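Local coordinates for protein S-adenosylmethionine-dependent methyltransferase (Clostridium acetobutylicum, PDB 1Y8C) that probably transfers a methyl group from S-adenosylmethionine to an acceptor that is not known, at residues S111-I116 and H198-Y203. Sequence-based numbering, arbitrary orientation.
Sequences STNYII and HEERAY
Tyr114 lays one face of its ring over the side chain of Glu200, whose CG sits 4.2 Å from the ring centroid in a CH-pi contact. Here the loop after strand 104-107 of the Rossmann-like methyltransferase domain, wound into a short 3-10 turn, meets the end of strand 191-201, an outer strand of the four-stranded antiparallel sheet. At the far end of the phenol, the ring edge is turned toward the face of the His198 imidazole in an offset edge-to-face pair, planes 82° apart, while His198 CB lies at the tyrosine edge. The imidazole is held in turn by Tyr10, which hydrogen-bonds to ND1.

Asn113 grips Arg201 by both backbone polar atoms. Arg201 N gives a bond of 2.9 Å to Asn113 O, in the carbonyl plane and on a lone pair. The amide ND2 of Asn113 returns a nearly straight bond (171°) to Arg201 O, 3.0 Å away. Asn143, at the end of strand 136-143, fixes the rotation of this amide through its N to OD1, and its ND2 also holds Glu200 OE1. Asp110 lies close to the other carboxylate oxygen, a like-charge pairing that could raise the pKa of one of the two acids.

Ile115, centre of an inverse gamma turn, accepts the phenol hydroxyl of Tyr203, OH to O 2.6 Å. The Arg201 chain leaves the backbone with CG anti to N (chi1 -153°) and then bends, so that CD comes over one face of the Tyr203 ring, toward its rim, and the guanidinium edge turns to Ile116. Ile116 O accepts side-on from both NE and NH2 of Arg201; it lies in the guanidinium plane, yet NE, 2.8 Å from that oxygen, stands above the carbonyl plane.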
ATOM      1  N   SER A 111      -2.690   2.027   0.730  1.00 50.63           N
ATOM      2  CA  SER A 111      -2.189   3.390   0.941  1.00 51.61           C
ATOM      3  C   SER A 111      -2.996   4.419   0.166  1.00 49.21           C
ATOM      4  O   SER A 111      -3.239   5.518   0.645  1.00 49.78           O
ATOM      5  CB  SER A 111      -0.713   3.487   0.566  1.00 54.32           C
ATOM      6  OG  SER A 111       0.080   2.869   1.569  1.00 59.67           O
ATOM      7  N   THR A 112      -3.416   4.049  -1.032  1.00 50.10           N
ATOM      8  CA  THR A 112      -4.221   4.921  -1.865  1.00 50.17           C
ATOM      9  C   THR A 112      -5.476   5.409  -1.123  1.00 51.72           C
ATOM     10  O   THR A 112      -5.931   6.526  -1.351  1.00 53.52           O
ATOM     11  CB  THR A 112      -4.631   4.185  -3.169  1.00 51.03           C
ATOM     12  OG1 THR A 112      -3.452   3.886  -3.928  1.00 51.27           O
ATOM     13  CG2 THR A 112      -5.585   5.027  -4.018  1.00 47.61           C
ATOM     14  N   ASN A 113      -6.042   4.604  -0.230  1.00 51.71           N
ATOM     15  CA  ASN A 113      -7.237   5.067   0.475  1.00 51.94           C
ATOM     16  C   ASN A 113      -6.975   6.220   1.437  1.00 53.55           C
ATOM     17  O   ASN A 113      -7.905   6.895   1.841  1.00 53.53           O
ATOM     18  CB  ASN A 113      -7.912   3.933   1.257  1.00 52.38           C
ATOM     19  CG  ASN A 113      -8.409   2.820   0.368  1.00 52.07           C
ATOM     20  OD1 ASN A 113      -7.653   1.919   0.013  1.00 54.33           O
ATOM     21  ND2 ASN A 113      -9.683   2.878  -0.009  1.00 51.94           N
ATOM     22  N   TYR A 114      -5.717   6.440   1.812  1.00 55.01           N
ATOM     23  CA  TYR A 114      -5.394   7.522   2.726  1.00 55.73           C
ATOM     24  C   TYR A 114      -5.473   8.882   2.038  1.00 57.35           C
ATOM     25  O   TYR A 114      -5.402   9.919   2.685  1.00 59.63           O
ATOM     26  CB  TYR A 114      -4.005   7.336   3.336  1.00 56.19           C
ATOM     27  CG  TYR A 114      -3.890   6.190   4.319  1.00 58.53           C
ATOM     28  CD1 TYR A 114      -3.103   5.086   4.033  1.00 62.16           C
ATOM     29  CD2 TYR A 114      -4.544   6.221   5.547  1.00 60.14           C
ATOM     30  CE1 TYR A 114      -2.960   4.039   4.936  1.00 62.61           C
ATOM     31  CE2 TYR A 114      -4.407   5.174   6.463  1.00 61.11           C
ATOM     32  CZ  TYR A 114      -3.606   4.084   6.144  1.00 62.61           C
ATOM     33  OH  TYR A 114      -3.440   3.035   7.023  1.00 65.39           O
ATOM     34  N   ILE A 115      -5.599   8.887   0.723  1.00 58.64           N
ATOM     35  CA  ILE A 115      -5.729  10.145   0.016  1.00 59.19           C
ATOM     36  C   ILE A 115      -7.229  10.382  -0.023  1.00 60.18           C
ATOM     37  O   ILE A 115      -7.900  10.050  -0.999  1.00 60.06           O
ATOM     38  CB  ILE A 115      -5.188  10.039  -1.402  1.00 60.47           C
ATOM     39  CG1 ILE A 115      -3.728   9.579  -1.353  1.00 59.58           C
ATOM     40  CG2 ILE A 115      -5.329  11.391  -2.105  1.00 58.98           C
ATOM     41  CD1 ILE A 115      -3.159   9.169  -2.700  1.00 60.41           C
ATOM     42  N   ILE A 116      -7.756  10.951   1.054  1.00 61.90           N
ATOM     43  CA  ILE A 116      -9.192  11.183   1.167  1.00 63.27           C
ATOM     44  C   ILE A 116      -9.795  12.287   0.321  1.00 63.78           C
ATOM     45  O   ILE A 116     -11.010  12.409   0.245  1.00 63.69           O
ATOM     46  CB  ILE A 116      -9.583  11.405   2.640  1.00 63.52           C
ATOM     47  CG1 ILE A 116      -8.931  12.673   3.186  1.00 62.16           C
ATOM     48  CG2 ILE A 116      -9.140  10.199   3.460  1.00 62.18           C
ATOM     49  CD1 ILE A 116      -9.322  12.962   4.634  1.00 62.39           C
ATOM     50  N   HIS A 198      -6.074   6.423  11.798  1.00 68.72           N
ATOM     51  CA  HIS A 198      -5.995   6.632  10.360  1.00 68.90           C
ATOM     52  C   HIS A 198      -7.377   6.920   9.777  1.00 67.27           C
ATOM     53  O   HIS A 198      -8.401   6.595  10.377  1.00 65.52           O
ATOM     54  CB  HIS A 198      -5.383   5.397   9.687  1.00 70.11           C
ATOM     55  CG  HIS A 198      -4.053   4.999  10.250  1.00 74.48           C
ATOM     56  ND1 HIS A 198      -3.723   3.688  10.525  1.00 76.70           N
ATOM     57  CD2 HIS A 198      -2.973   5.739  10.596  1.00 76.19           C
ATOM     58  CE1 HIS A 198      -2.498   3.638  11.016  1.00 77.64           C
ATOM     59  NE2 HIS A 198      -2.019   4.868  11.070  1.00 78.27           N
ATOM     60  N   GLU A 199      -7.388   7.525   8.597  1.00 65.46           N
ATOM     61  CA  GLU A 199      -8.621   7.867   7.917  1.00 63.24           C
ATOM     62  C   GLU A 199      -8.503   7.395   6.476  1.00 61.93           C
ATOM     63  O   GLU A 199      -7.539   7.735   5.792  1.00 62.36           O
ATOM     64  CB  GLU A 199      -8.794   9.370   7.973  1.00 64.60           C
ATOM     65  CG  GLU A 199     -10.201   9.873   7.853  1.00 67.87           C
ATOM     66  CD  GLU A 199     -10.313  11.288   8.399  1.00 69.81           C
ATOM     67  OE1 GLU A 199      -9.593  12.178   7.885  1.00 69.60           O
ATOM     68  OE2 GLU A 199     -11.112  11.508   9.338  1.00 69.94           O
ATOM     69  N   GLU A 200      -9.467   6.594   6.026  1.00 59.93           N
ATOM     70  CA  GLU A 200      -9.463   6.081   4.651  1.00 60.64           C
ATOM     71  C   GLU A 200     -10.788   6.416   3.952  1.00 59.81           C
ATOM     72  O   GLU A 200     -11.855   6.365   4.566  1.00 60.62           O
ATOM     73  CB  GLU A 200      -9.237   4.552   4.634  1.00 59.43           C
ATOM     74  CG  GLU A 200      -7.762   4.117   4.737  1.00 61.60           C
ATOM     75  CD  GLU A 200      -7.535   2.611   4.490  1.00 63.77           C
ATOM     76  OE1 GLU A 200      -8.297   1.993   3.704  1.00 62.72           O
ATOM     77  OE2 GLU A 200      -6.565   2.055   5.061  1.00 62.54           O
ATOM     78  N   ARG A 201     -10.724   6.780   2.676  1.00 59.27           N
ATOM     79  CA  ARG A 201     -11.944   7.090   1.957  1.00 56.62           C
ATOM     80  C   ARG A 201     -12.397   5.872   1.186  1.00 55.75           C
ATOM     81  O   ARG A 201     -11.582   5.126   0.640  1.00 54.14           O
ATOM     82  CB  ARG A 201     -11.763   8.250   0.976  1.00 59.18           C
ATOM     83  CG  ARG A 201     -13.079   8.974   0.753  1.00 63.69           C
ATOM     84  CD  ARG A 201     -13.345   9.358  -0.682  1.00 65.49           C
ATOM     85  NE  ARG A 201     -12.985  10.748  -0.955  1.00 69.18           N
ATOM     86  CZ  ARG A 201     -13.627  11.526  -1.828  1.00 71.07           C
ATOM     87  NH1 ARG A 201     -14.664  11.049  -2.507  1.00 70.32           N
ATOM     88  NH2 ARG A 201     -13.232  12.781  -2.034  1.00 71.90           N
ATOM     89  N   ALA A 202     -13.705   5.668   1.137  1.00 54.19           N
ATOM     90  CA  ALA A 202     -14.241   4.530   0.422  1.00 53.22           C
ATOM     91  C   ALA A 202     -14.556   4.940  -1.006  1.00 53.98           C
ATOM     92  O   ALA A 202     -15.607   5.512  -1.282  1.00 53.84           O
ATOM     93  CB  ALA A 202     -15.484   4.018   1.122  1.00 53.32           C
ATOM     94  N   TYR A 203     -13.631   4.639  -1.912  1.00 55.67           N
ATOM     95  CA  TYR A 203     -13.788   4.966  -3.323  1.00 57.13           C
ATOM     96  C   TYR A 203     -14.475   3.845  -4.096  1.00 58.89           C
ATOM     97  O   TYR A 203     -14.185   2.665  -3.886  1.00 60.20           O
ATOM     98  CB  TYR A 203     -12.422   5.234  -3.960  1.00 54.27           C
ATOM     99  CG  TYR A 203     -11.785   6.544  -3.572  1.00 55.92           C
ATOM    100  CD1 TYR A 203     -10.581   6.576  -2.862  1.00 54.95           C
ATOM    101  CD2 TYR A 203     -12.363   7.758  -3.948  1.00 53.95           C
ATOM    102  CE1 TYR A 203      -9.974   7.785  -2.540  1.00 54.42           C
ATOM    103  CE2 TYR A 203     -11.759   8.970  -3.637  1.00 53.22           C
ATOM    104  CZ  TYR A 203     -10.568   8.979  -2.934  1.00 55.84           C
ATOM    105  OH  TYR A 203      -9.971  10.181  -2.625  1.00 56.91           O
TER